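Local atomic coordinates of L-threonine-O-3-phosphate decarboxylase (Porphyromonas gingivalis, PDB entry 3FKD), a protein that probably binds pyridoxal 5'-phosphate and, as an aminotransferase-fold enzyme, probably decarboxylates L-threonine O-3-phosphate. Residues S90-A95 with M130-L135; N139-R144 with F279-L284; L41-H46 with N229-E234; A79-A84 with C106-H111. One frame throughout, in Å; residues are numbered along the deposited sequence.

How the interactions relate
From the N terminus, 41-46 opens interaction 3, whose partner 229-234 comes 183 residues later; interactions 4 and 1 both lie within that span. They cross each other: 79-84 opens interaction 4, 90-95 opens interaction 1, then 106-111 and 130-135 close them in that order. The two also touch, placing the helix pair of interaction 4 against the strands of interaction 1. Interaction 2 opens at 139-144, after interaction 1 has closed, and crosses interaction 3, ending at 279-284, where it ties the loop after strand 132-136 of the seven-stranded sheet to strand 279-284 of the five-stranded sheet. Interactions 3 and 4 both meet the second subunit.

Interaction 1 of 4, residues S90-A95 with M130-L135; sequences SRSLIA and MDFCWL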
# COMPACT_ATOMS: atom_id res chain seq x y z
N SER A 90 18.70 -4.03 13.97
CA SER A 90 18.27 -4.26 15.34
C SER A 90 18.09 -5.72 15.81
O SER A 90 18.03 -6.66 15.01
CB SER A 90 17.06 -3.38 15.69
OG SER A 90 17.39 -1.99 15.55
N ARG A 91 18.07 -5.88 17.14
CA ARG A 91 17.77 -7.15 17.79
C ARG A 91 16.35 -7.08 18.33
O ARG A 91 15.99 -6.18 19.08
CB ARG A 91 18.78 -7.45 18.89
CG ARG A 91 20.19 -7.56 18.31
CD ARG A 91 21.31 -7.69 19.32
NE ARG A 91 22.56 -7.83 18.57
CZ ARG A 91 23.79 -7.80 19.10
NH1 ARG A 91 23.96 -7.64 20.42
NH2 ARG A 91 24.84 -7.94 18.30
N SER A 92 15.56 -8.06 17.92
CA SER A 92 14.15 -8.12 18.27
C SER A 92 13.78 -9.38 19.03
O SER A 92 14.11 -10.49 18.61
CB SER A 92 13.28 -7.98 17.01
OG SER A 92 13.36 -6.66 16.55
N LEU A 93 13.10 -9.16 20.16
CA LEU A 93 12.45 -10.18 20.96
C LEU A 93 11.00 -10.26 20.51
O LEU A 93 10.26 -9.29 20.59
CB LEU A 93 12.50 -9.79 22.45
CG LEU A 93 12.05 -10.81 23.53
CD1 LEU A 93 12.81 -12.13 23.38
CD2 LEU A 93 12.21 -10.27 24.94
N ILE A 94 10.59 -11.42 20.02
CA ILE A 94 9.21 -11.60 19.59
C ILE A 94 8.51 -12.73 20.38
O ILE A 94 8.97 -13.87 20.41
CB ILE A 94 9.18 -11.91 18.09
CG1 ILE A 94 9.87 -10.79 17.27
CG2 ILE A 94 7.78 -12.14 17.64
CD1 ILE A 94 9.99 -11.07 15.78
N ALA A 95 7.40 -12.43 21.04
CA ALA A 95 6.61 -13.48 21.67
C ALA A 95 5.90 -14.33 20.62
O ALA A 95 5.46 -13.81 19.62
CB ALA A 95 5.62 -12.90 22.64
N MSE A 130 18.17 -6.20 23.81
CA MSE A 130 16.99 -6.21 22.94
C MSE A 130 16.64 -4.80 22.52
O MSE A 130 16.29 -3.97 23.35
CB MSE A 130 15.78 -6.79 23.68
CG MSE A 130 15.79 -8.28 23.82
SE MSE A 130 16.35 -9.27 22.21
CE MSE A 130 16.03 -11.03 22.99
N ASP A 131 16.70 -4.51 21.24
CA ASP A 131 16.41 -3.14 20.88
C ASP A 131 14.89 -2.97 20.74
O ASP A 131 14.32 -1.91 21.03
CB ASP A 131 17.23 -2.70 19.65
CG ASP A 131 18.73 -3.11 19.76
OD1 ASP A 131 19.35 -2.89 20.84
OD2 ASP A 131 19.28 -3.66 18.78
N PHE A 132 14.23 -4.05 20.35
CA PHE A 132 12.81 -4.05 20.18
C PHE A 132 12.21 -5.29 20.77
O PHE A 132 12.80 -6.37 20.74
CB PHE A 132 12.44 -3.97 18.70
CG PHE A 132 12.86 -2.68 18.07
CD1 PHE A 132 12.07 -1.55 18.19
CD2 PHE A 132 14.06 -2.58 17.38
CE1 PHE A 132 12.46 -0.36 17.62
CE2 PHE A 132 14.46 -1.40 16.82
CZ PHE A 132 13.66 -0.29 16.93
N CYS A 133 11.01 -5.10 21.32
CA CYS A 133 10.15 -6.16 21.76
C CYS A 133 8.76 -5.98 21.14
O CYS A 133 8.15 -4.92 21.26
CB CYS A 133 10.07 -6.18 23.28
SG CYS A 133 9.01 -7.46 23.90
N TRP A 134 8.26 -7.04 20.51
CA TRP A 134 7.04 -6.98 19.72
C TRP A 134 5.86 -7.72 20.39
O TRP A 134 5.83 -8.95 20.48
CB TRP A 134 7.32 -7.54 18.32
CG TRP A 134 8.41 -6.80 17.51
CD1 TRP A 134 9.76 -6.73 17.80
CD2 TRP A 134 8.24 -6.07 16.28
NE1 TRP A 134 10.42 -5.99 16.84
CE2 TRP A 134 9.52 -5.60 15.89
CE3 TRP A 134 7.13 -5.80 15.47
CZ2 TRP A 134 9.72 -4.86 14.73
CZ3 TRP A 134 7.32 -5.05 14.32
CH2 TRP A 134 8.62 -4.59 13.96
N LEU A 135 4.89 -6.96 20.87
CA LEU A 135 3.75 -7.56 21.55
C LEU A 135 2.45 -7.21 20.88
O LEU A 135 2.35 -6.26 20.10
CB LEU A 135 3.71 -7.15 23.01
CG LEU A 135 5.05 -7.49 23.65
CD1 LEU A 135 5.26 -6.73 24.94
CD2 LEU A 135 5.17 -9.01 23.84
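Arg91 O is the busiest acceptor between 90-95 and 130-135, gripped by two backbone N-H groups at once. Phe132 N approaches Arg91 O at 3.0 Å, nearly along the C=O axis, whereas Asp131 N, 2.8 Å from Arg91 O, lies in the carbonyl plane and makes a more bent bond of 137°. The amide of Arg91 is spent on a side chain: Arg91 N donates to Asp131 OD2 over 3.0 Å, meeting the carboxylate from above its plane. Further along, Leu93 uses both of its backbone polar atoms. Leu93 N gives a nearly straight bond (169°) to Phe132 O at 2.9 Å, and Leu93 O receives Trp134 N. This ladder is that of neighbouring parallel strands in the mixed seven-stranded sheet, the core of the large domain in the aminotransferase fold; on its other edge strand 91-96 bonds to strand 112-117. Ser92, Phe132, Ile94 and Trp134 share one face. There the indole donates from Trp134 NE1 to Ser92 OG (3.0 Å), although that hydroxyl is crowded and less surely placed. Ser90 OG is bonded to Phe87 O and sits at the edge of the Phe132 ring, by CE2. On the face of Leu93 and Cys133, the selenomethionine Met130, bent at chi2 (-43°), crosses Leu93 at about a right angle and sets its CE 3.4 Å from Leu93 CD1.

Interaction 2 of 4, residues N139-R144 with F279-L284; sequences NNPDGR and FFLLRL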
# COMPACT_ATOMS: atom_id res chain seq x y z
N ASN A 139 -3.42 -10.92 22.24
CA ASN A 139 -2.60 -11.54 21.20
C ASN A 139 -3.36 -12.41 20.20
O ASN A 139 -4.25 -13.13 20.55
CB ASN A 139 -1.49 -12.35 21.86
CG ASN A 139 -0.45 -12.84 20.87
OD1 ASN A 139 0.13 -12.05 20.12
ND2 ASN A 139 -0.21 -14.13 20.87
N ASN A 140 -2.98 -12.31 18.93
CA ASN A 140 -3.35 -13.22 17.85
C ASN A 140 -2.25 -14.29 17.78
O ASN A 140 -1.11 -13.95 17.58
CB ASN A 140 -3.36 -12.37 16.55
CG ASN A 140 -3.46 -13.18 15.27
OD1 ASN A 140 -4.01 -14.28 15.23
ND2 ASN A 140 -2.96 -12.60 14.18
N PRO A 141 -2.59 -15.59 17.93
CA PRO A 141 -3.89 -16.25 17.91
C PRO A 141 -4.40 -16.64 19.29
O PRO A 141 -5.53 -17.09 19.41
CB PRO A 141 -3.57 -17.54 17.13
CG PRO A 141 -2.04 -17.75 17.28
CD PRO A 141 -1.54 -16.62 18.14
N ASP A 142 -3.54 -16.48 20.30
CA ASP A 142 -3.69 -16.91 21.69
C ASP A 142 -4.81 -16.28 22.47
O ASP A 142 -5.41 -16.90 23.34
CB ASP A 142 -2.45 -16.43 22.44
CG ASP A 142 -1.53 -17.51 22.70
OD1 ASP A 142 -1.96 -18.64 22.44
OD2 ASP A 142 -0.38 -17.25 23.12
N GLY A 143 -4.98 -14.98 22.24
CA GLY A 143 -5.83 -14.15 23.06
C GLY A 143 -5.15 -13.79 24.36
O GLY A 143 -5.80 -13.36 25.30
N ARG A 144 -3.84 -14.00 24.44
CA ARG A 144 -3.14 -13.70 25.67
C ARG A 144 -3.28 -12.22 25.95
O ARG A 144 -3.14 -11.42 25.06
CB ARG A 144 -1.67 -14.09 25.57
CG ARG A 144 -0.90 -13.93 26.86
CD ARG A 144 -0.23 -12.55 27.02
NE ARG A 144 0.21 -11.93 25.76
CZ ARG A 144 1.44 -12.00 25.25
NH1 ARG A 144 2.39 -12.68 25.89
NH2 ARG A 144 1.73 -11.38 24.09
N PHE A 279 -11.56 -14.37 19.88
CA PHE A 279 -11.08 -15.54 19.15
C PHE A 279 -10.14 -16.33 20.08
O PHE A 279 -9.69 -15.80 21.09
CB PHE A 279 -10.35 -15.11 17.87
CG PHE A 279 -9.27 -14.11 18.11
CD1 PHE A 279 -8.01 -14.52 18.48
CD2 PHE A 279 -9.53 -12.74 17.99
CE1 PHE A 279 -7.03 -13.59 18.73
CE2 PHE A 279 -8.55 -11.81 18.22
CZ PHE A 279 -7.31 -12.21 18.58
N PHE A 280 -9.82 -17.56 19.70
CA PHE A 280 -9.10 -18.49 20.60
C PHE A 280 -8.51 -19.68 19.83
O PHE A 280 -8.96 -20.01 18.74
CB PHE A 280 -10.05 -19.00 21.74
CG PHE A 280 -11.34 -19.57 21.21
CD1 PHE A 280 -11.39 -20.88 20.74
CD2 PHE A 280 -12.46 -18.77 21.10
CE1 PHE A 280 -12.55 -21.39 20.22
CE2 PHE A 280 -13.62 -19.27 20.56
CZ PHE A 280 -13.67 -20.61 20.13
N LEU A 281 -7.51 -20.33 20.41
CA LEU A 281 -6.99 -21.59 19.88
C LEU A 281 -7.80 -22.83 20.41
O LEU A 281 -8.15 -22.92 21.60
CB LEU A 281 -5.50 -21.68 20.27
CG LEU A 281 -4.31 -21.35 19.36
CD1 LEU A 281 -4.58 -20.63 18.07
CD2 LEU A 281 -3.26 -20.61 20.15
N LEU A 282 -8.15 -23.76 19.54
CA LEU A 282 -8.48 -25.08 20.03
C LEU A 282 -7.53 -26.19 19.51
O LEU A 282 -7.03 -26.15 18.37
CB LEU A 282 -9.97 -25.41 19.85
CG LEU A 282 -10.60 -26.10 18.64
CD1 LEU A 282 -9.82 -27.35 18.15
CD2 LEU A 282 -12.03 -26.48 19.05
N ARG A 283 -7.28 -27.16 20.39
CA ARG A 283 -6.41 -28.30 20.08
C ARG A 283 -7.20 -29.57 19.85
O ARG A 283 -8.05 -29.94 20.68
CB ARG A 283 -5.44 -28.54 21.23
CG ARG A 283 -4.11 -29.13 20.82
CD ARG A 283 -3.35 -29.58 22.05
NE ARG A 283 -1.91 -29.36 21.86
CZ ARG A 283 -1.03 -30.33 21.70
NH1 ARG A 283 0.25 -30.05 21.52
NH2 ARG A 283 -1.44 -31.59 21.71
N LEU A 284 -6.97 -30.22 18.72
CA LEU A 284 -7.48 -31.56 18.53
C LEU A 284 -6.59 -32.54 19.27
O LEU A 284 -5.39 -32.55 19.04
CB LEU A 284 -7.52 -31.90 17.06
CG LEU A 284 -8.36 -30.95 16.22
CD1 LEU A 284 -8.64 -31.56 14.88
CD2 LEU A 284 -9.65 -30.70 16.93
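Phe279 holds CG between its backbone N and carbonyl carbon (chi1 53°), a crowded position that swings the ring out of its strand and edge-on to the loop 139-144; Leu281, two residues on and with CB directed at the same loop, is turned off a staggered position (chi1 -99°), which lays its two methyls against Pro141 and Asp142. On the other side, a cis peptide bond before Pro141 turns the chain sharply. This is the Asn-Pro-Xaa-Gly loop familiar from fold-type I pyridoxal phosphate enzymes, where it borders the cofactor pocket in relatives; here it follows strand 132-136 of the large sheet and meets strand 279-284 of the five-stranded sheet. The contact thus links the loop that leaves one sheet to a strand of the other. No hydrogen bond runs between the two segments, which fit by packing alone. The loop is held in shape by its own backbone: Gly143 N donates to Asn139 O at 2.6 Å, and Asn139 N to Arg144 O at 2.9 Å. Gly143, with phi at 77°, is also tied through its backbone to Gly276. The Phe279 ring lies edge-on to two loop carbonyls, with CE1 3.4 Å from Asn139 O and CD1 3.7 Å from Pro141 O, and Tyr169 meets the same ring edge-to-face. Asp142 OD2 is bonded to Ser118 OG, and the other oxygen, OD1, faces the strand. Leu281 CD1 packs 3.4 Å from Pro141 CB, while Leu281 CD2 rests 3.3 Å from Asp142 OD1.

Interaction 3 of 4, residues L41-H46 with N229-E234; sequences LNCIRH and NALAIE
Leu231 is the main bump in this contact, and the 3-10 turn 41-45 provides the hollow that takes it. The turn, which follows helix 31-39, lies against the first turn of helix 230-241 in the part of this aminotransferase-family fold that meets the second subunit. Leu231 leaves its helix with CG anti to the carbonyl carbon, so that its two methyls spread among three side chains of the turn. Its CD2 meets Leu41 CD1 at 3.7 Å and comes closer still to sulfur, with Cys43 SG 3.4 Å from Leu231 CD2. The other branch settles beside Ile44, whose CG2 is 3.8 Å from Leu231 CD1, the two side chains running side by side and pointing the same way. A second, smaller bump is the methyl of Ala230. It sits against the backbone of the turn, Ala230 CB standing 3.4 Å from Cys43 O, and also touches the sulfur, so Cys43 wedges between Ala230 and Leu231. The position of that sulfur follows from chi1 of 80°, which puts SG between the backbone N and the carbonyl carbon. The interface continues across the dimer: Leu231 also packs on Leu231 of the second subunit, and Arg45 forms a salt bridge with Glu34 of that subunit. Asn229 caps the helix, its OD1 accepting from Ala232 N at 3.2 Å, with the donor above the plane of the amide carbonyl.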
# COMPACT_ATOMS: atom_id res chain seq x y z
N LEU A 41 -17.06 8.77 -4.17
CA LEU A 41 -16.32 7.90 -5.05
C LEU A 41 -15.35 8.62 -6.00
O LEU A 41 -14.34 8.05 -6.40
CB LEU A 41 -17.23 6.97 -5.82
CG LEU A 41 -16.44 5.74 -6.29
CD1 LEU A 41 -15.78 4.96 -5.12
CD2 LEU A 41 -17.30 4.82 -7.14
N ASN A 42 -15.65 9.87 -6.34
CA ASN A 42 -14.75 10.63 -7.19
C ASN A 42 -13.35 10.85 -6.61
O ASN A 42 -12.43 11.19 -7.37
CB ASN A 42 -15.36 11.96 -7.54
CG ASN A 42 -16.50 11.82 -8.50
OD1 ASN A 42 -16.66 10.77 -9.14
ND2 ASN A 42 -17.31 12.88 -8.62
N CYS A 43 -13.18 10.63 -5.31
CA CYS A 43 -11.85 10.70 -4.71
C CYS A 43 -10.83 9.78 -5.42
O CYS A 43 -9.65 10.04 -5.34
CB CYS A 43 -11.89 10.40 -3.22
SG CYS A 43 -11.97 8.62 -2.80
N ILE A 44 -11.28 8.73 -6.12
CA ILE A 44 -10.35 7.86 -6.83
C ILE A 44 -9.67 8.53 -8.05
O ILE A 44 -8.67 8.02 -8.61
CB ILE A 44 -10.99 6.53 -7.29
CG1 ILE A 44 -12.08 6.78 -8.33
CG2 ILE A 44 -11.55 5.75 -6.13
CD1 ILE A 44 -12.80 5.51 -8.78
N ARG A 45 -10.23 9.66 -8.47
CA ARG A 45 -9.80 10.42 -9.65
C ARG A 45 -8.73 11.44 -9.29
O ARG A 45 -8.13 12.04 -10.17
CB ARG A 45 -10.98 11.21 -10.24
CG ARG A 45 -12.03 10.37 -10.92
CD ARG A 45 -13.29 11.17 -11.02
NE ARG A 45 -14.32 10.42 -11.73
CZ ARG A 45 -15.52 10.90 -12.03
NH1 ARG A 45 -15.81 12.15 -11.69
NH2 ARG A 45 -16.41 10.16 -12.68
N HIS A 46 -8.51 11.66 -8.00
CA HIS A 46 -7.44 12.57 -7.61
C HIS A 46 -6.45 11.91 -6.66
O HIS A 46 -6.79 11.04 -5.85
CB HIS A 46 -8.02 13.87 -7.06
CG HIS A 46 -9.14 14.40 -7.89
ND1 HIS A 46 -10.40 14.67 -7.38
CD2 HIS A 46 -9.23 14.65 -9.22
CE1 HIS A 46 -11.19 15.11 -8.34
NE2 HIS A 46 -10.51 15.09 -9.47
N ASN A 229 -4.17 5.05 0.11
CA ASN A 229 -5.12 5.34 -0.95
C ASN A 229 -6.34 6.17 -0.47
O ASN A 229 -6.64 6.23 0.74
CB ASN A 229 -5.54 4.05 -1.67
CG ASN A 229 -6.43 3.14 -0.81
OD1 ASN A 229 -7.63 3.39 -0.69
ND2 ASN A 229 -5.82 2.12 -0.18
N ALA A 230 -7.01 6.79 -1.44
CA ALA A 230 -7.97 7.88 -1.23
C ALA A 230 -9.24 7.46 -0.54
O ALA A 230 -9.71 8.15 0.34
CB ALA A 230 -8.32 8.60 -2.58
N LEU A 231 -9.79 6.33 -0.97
CA LEU A 231 -11.00 5.80 -0.38
C LEU A 231 -10.76 5.39 1.05
O LEU A 231 -11.65 5.56 1.87
CB LEU A 231 -11.48 4.58 -1.13
CG LEU A 231 -12.16 4.84 -2.45
CD1 LEU A 231 -12.36 3.49 -3.14
CD2 LEU A 231 -13.50 5.64 -2.29
N ALA A 232 -9.57 4.85 1.33
CA ALA A 232 -9.22 4.46 2.70
C ALA A 232 -9.17 5.67 3.60
O ALA A 232 -9.63 5.61 4.75
CB ALA A 232 -7.88 3.66 2.77
N ILE A 233 -8.61 6.76 3.09
CA ILE A 233 -8.51 8.00 3.87
C ILE A 233 -9.93 8.43 4.24
O ILE A 233 -10.21 8.87 5.35
CB ILE A 233 -7.70 9.13 3.11
CG1 ILE A 233 -6.19 9.01 3.41
CG2 ILE A 233 -8.12 10.48 3.56
CD1 ILE A 233 -5.26 9.40 2.24
N GLU A 234 -10.82 8.23 3.27
CA GLU A 234 -12.19 8.66 3.33
C GLU A 234 -13.03 7.79 4.31
O GLU A 234 -13.82 8.31 5.09
CB GLU A 234 -12.75 8.65 1.90
CG GLU A 234 -14.14 9.16 1.75
CD GLU A 234 -14.31 10.67 1.96
OE1 GLU A 234 -13.32 11.40 2.07
OE2 GLU A 234 -15.48 11.12 2.01

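Interaction 4 of 4, residues A79-A84 with C106-H111; sequences AFYQIA and CRMYEH
A Schellman motif ends helix 100-108 just where it meets helix 75-86, and the contact packs this helix end beside its neighbour on the face of the large sheet that carries Trp134. In the motif, Glu110 takes a positive phi, and the chain closes through His111 N to Cys106 O at 2.7 Å and Glu110 N to Arg107 O at 2.6 Å. The turn brings Tyr109 and His111 against the last residue of 79-84. Ala84 meets both: its CB packs 3.8 Å from Tyr109 CD1. Further out, selenomethionine Met108, its chain extended beyond CG, crosses Tyr81 at about a right angle and makes a Met-aromatic contact at the ring edge, Met108 SE lying 4.9 Å from the Tyr81 centroid and 75° off the ring normal. Met108 CG sits over one face of the Tyr109 ring, toward its rim. The phenol groups bond beyond the two segments, Tyr81 OH to Glu101 and Tyr109 OH to Gln85 of the second subunit. The imidazole points its edge at a backbone oxygen of the first helix, with His111 CE1 3.1 Å from Ala84 O, in the ring plane.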
# COMPACT_ATOMS: atom_id res chain seq x y z
N ALA A 79 3.05 -0.74 8.29
CA ALA A 79 3.72 -0.14 9.45
C ALA A 79 4.78 -1.04 10.12
O ALA A 79 5.75 -0.52 10.62
CB ALA A 79 2.70 0.32 10.48
N PHE A 80 4.57 -2.36 10.15
CA PHE A 80 5.49 -3.27 10.84
C PHE A 80 6.81 -3.35 10.08
O PHE A 80 7.88 -3.34 10.66
CB PHE A 80 4.90 -4.68 10.99
CG PHE A 80 3.69 -4.72 11.83
CD1 PHE A 80 3.68 -4.10 13.07
CD2 PHE A 80 2.55 -5.37 11.39
CE1 PHE A 80 2.57 -4.11 13.83
CE2 PHE A 80 1.44 -5.40 12.17
CZ PHE A 80 1.44 -4.78 13.38
N TYR A 81 6.66 -3.43 8.76
CA TYR A 81 7.74 -3.39 7.81
C TYR A 81 8.47 -2.03 7.78
O TYR A 81 9.70 -1.97 7.71
CB TYR A 81 7.13 -3.70 6.46
CG TYR A 81 6.90 -5.17 6.25
CD1 TYR A 81 7.92 -5.99 5.73
CD2 TYR A 81 5.70 -5.76 6.58
CE1 TYR A 81 7.73 -7.34 5.54
CE2 TYR A 81 5.49 -7.11 6.36
CZ TYR A 81 6.52 -7.88 5.85
OH TYR A 81 6.31 -9.22 5.65
N GLN A 82 7.72 -0.93 7.79
CA GLN A 82 8.41 0.34 7.79
C GLN A 82 9.24 0.55 9.07
O GLN A 82 10.26 1.24 9.04
CB GLN A 82 7.45 1.51 7.57
CG GLN A 82 8.04 2.59 6.65
CD GLN A 82 7.34 3.93 6.77
OE1 GLN A 82 6.13 4.05 6.55
NE2 GLN A 82 8.10 4.96 7.10
N ILE A 83 8.78 -0.03 10.18
CA ILE A 83 9.48 0.07 11.47
C ILE A 83 10.75 -0.80 11.47
O ILE A 83 11.83 -0.33 11.83
CB ILE A 83 8.55 -0.36 12.64
CG1 ILE A 83 7.41 0.65 12.88
CG2 ILE A 83 9.34 -0.59 13.93
CD1 ILE A 83 6.50 0.24 14.05
N ALA A 84 10.59 -2.06 11.08
CA ALA A 84 11.69 -2.98 10.82
C ALA A 84 12.74 -2.33 9.94
O ALA A 84 13.92 -2.35 10.31
CB ALA A 84 11.19 -4.23 10.15
N CYS A 106 11.01 -8.33 10.53
CA CYS A 106 12.29 -8.37 11.20
C CYS A 106 13.32 -9.14 10.37
O CYS A 106 14.50 -8.82 10.39
CB CYS A 106 12.13 -9.04 12.57
SG CYS A 106 11.62 -7.92 13.91
N ARG A 107 12.87 -10.17 9.66
CA ARG A 107 13.78 -10.97 8.85
C ARG A 107 14.14 -10.15 7.61
O ARG A 107 15.32 -9.95 7.31
CB ARG A 107 13.16 -12.32 8.47
CG ARG A 107 13.89 -13.02 7.31
CD ARG A 107 13.15 -14.21 6.75
NE ARG A 107 11.89 -13.76 6.15
CZ ARG A 107 10.98 -14.55 5.56
NH1 ARG A 107 11.19 -15.87 5.45
NH2 ARG A 107 9.86 -14.02 5.07
N MSE A 108 13.13 -9.67 6.90
CA MSE A 108 13.40 -8.96 5.67
C MSE A 108 14.44 -7.91 5.93
O MSE A 108 15.33 -7.70 5.11
CB MSE A 108 12.14 -8.35 5.09
CG MSE A 108 12.38 -7.39 3.94
SE MSE A 108 10.67 -6.76 3.24
CE MSE A 108 11.29 -5.17 2.29
N TYR A 109 14.37 -7.26 7.09
CA TYR A 109 15.36 -6.22 7.37
C TYR A 109 16.52 -6.69 8.27
O TYR A 109 17.22 -5.88 8.88
CB TYR A 109 14.67 -4.92 7.81
CG TYR A 109 13.85 -4.39 6.66
CD1 TYR A 109 12.50 -4.68 6.56
CD2 TYR A 109 14.44 -3.66 5.64
CE1 TYR A 109 11.75 -4.23 5.50
CE2 TYR A 109 13.70 -3.20 4.56
CZ TYR A 109 12.35 -3.49 4.50
OH TYR A 109 11.60 -3.04 3.45
N GLU A 110 16.75 -8.00 8.27
CA GLU A 110 17.88 -8.64 8.95
C GLU A 110 18.11 -8.23 10.41
O GLU A 110 19.22 -7.89 10.82
CB GLU A 110 19.16 -8.50 8.11
CG GLU A 110 19.15 -9.34 6.82
CD GLU A 110 19.98 -8.71 5.67
OE1 GLU A 110 20.59 -7.62 5.87
OE2 GLU A 110 19.99 -9.30 4.55
N HIS A 111 17.01 -8.23 11.17
CA HIS A 111 17.01 -8.17 12.63
C HIS A 111 17.52 -9.52 13.14
O HIS A 111 17.27 -10.55 12.52
CB HIS A 111 15.57 -7.95 13.14
CG HIS A 111 15.12 -6.52 13.17
ND1 HIS A 111 15.05 -5.72 12.04
CD2 HIS A 111 14.69 -5.74 14.20
CE1 HIS A 111 14.61 -4.52 12.37
NE2 HIS A 111 14.39 -4.50 13.67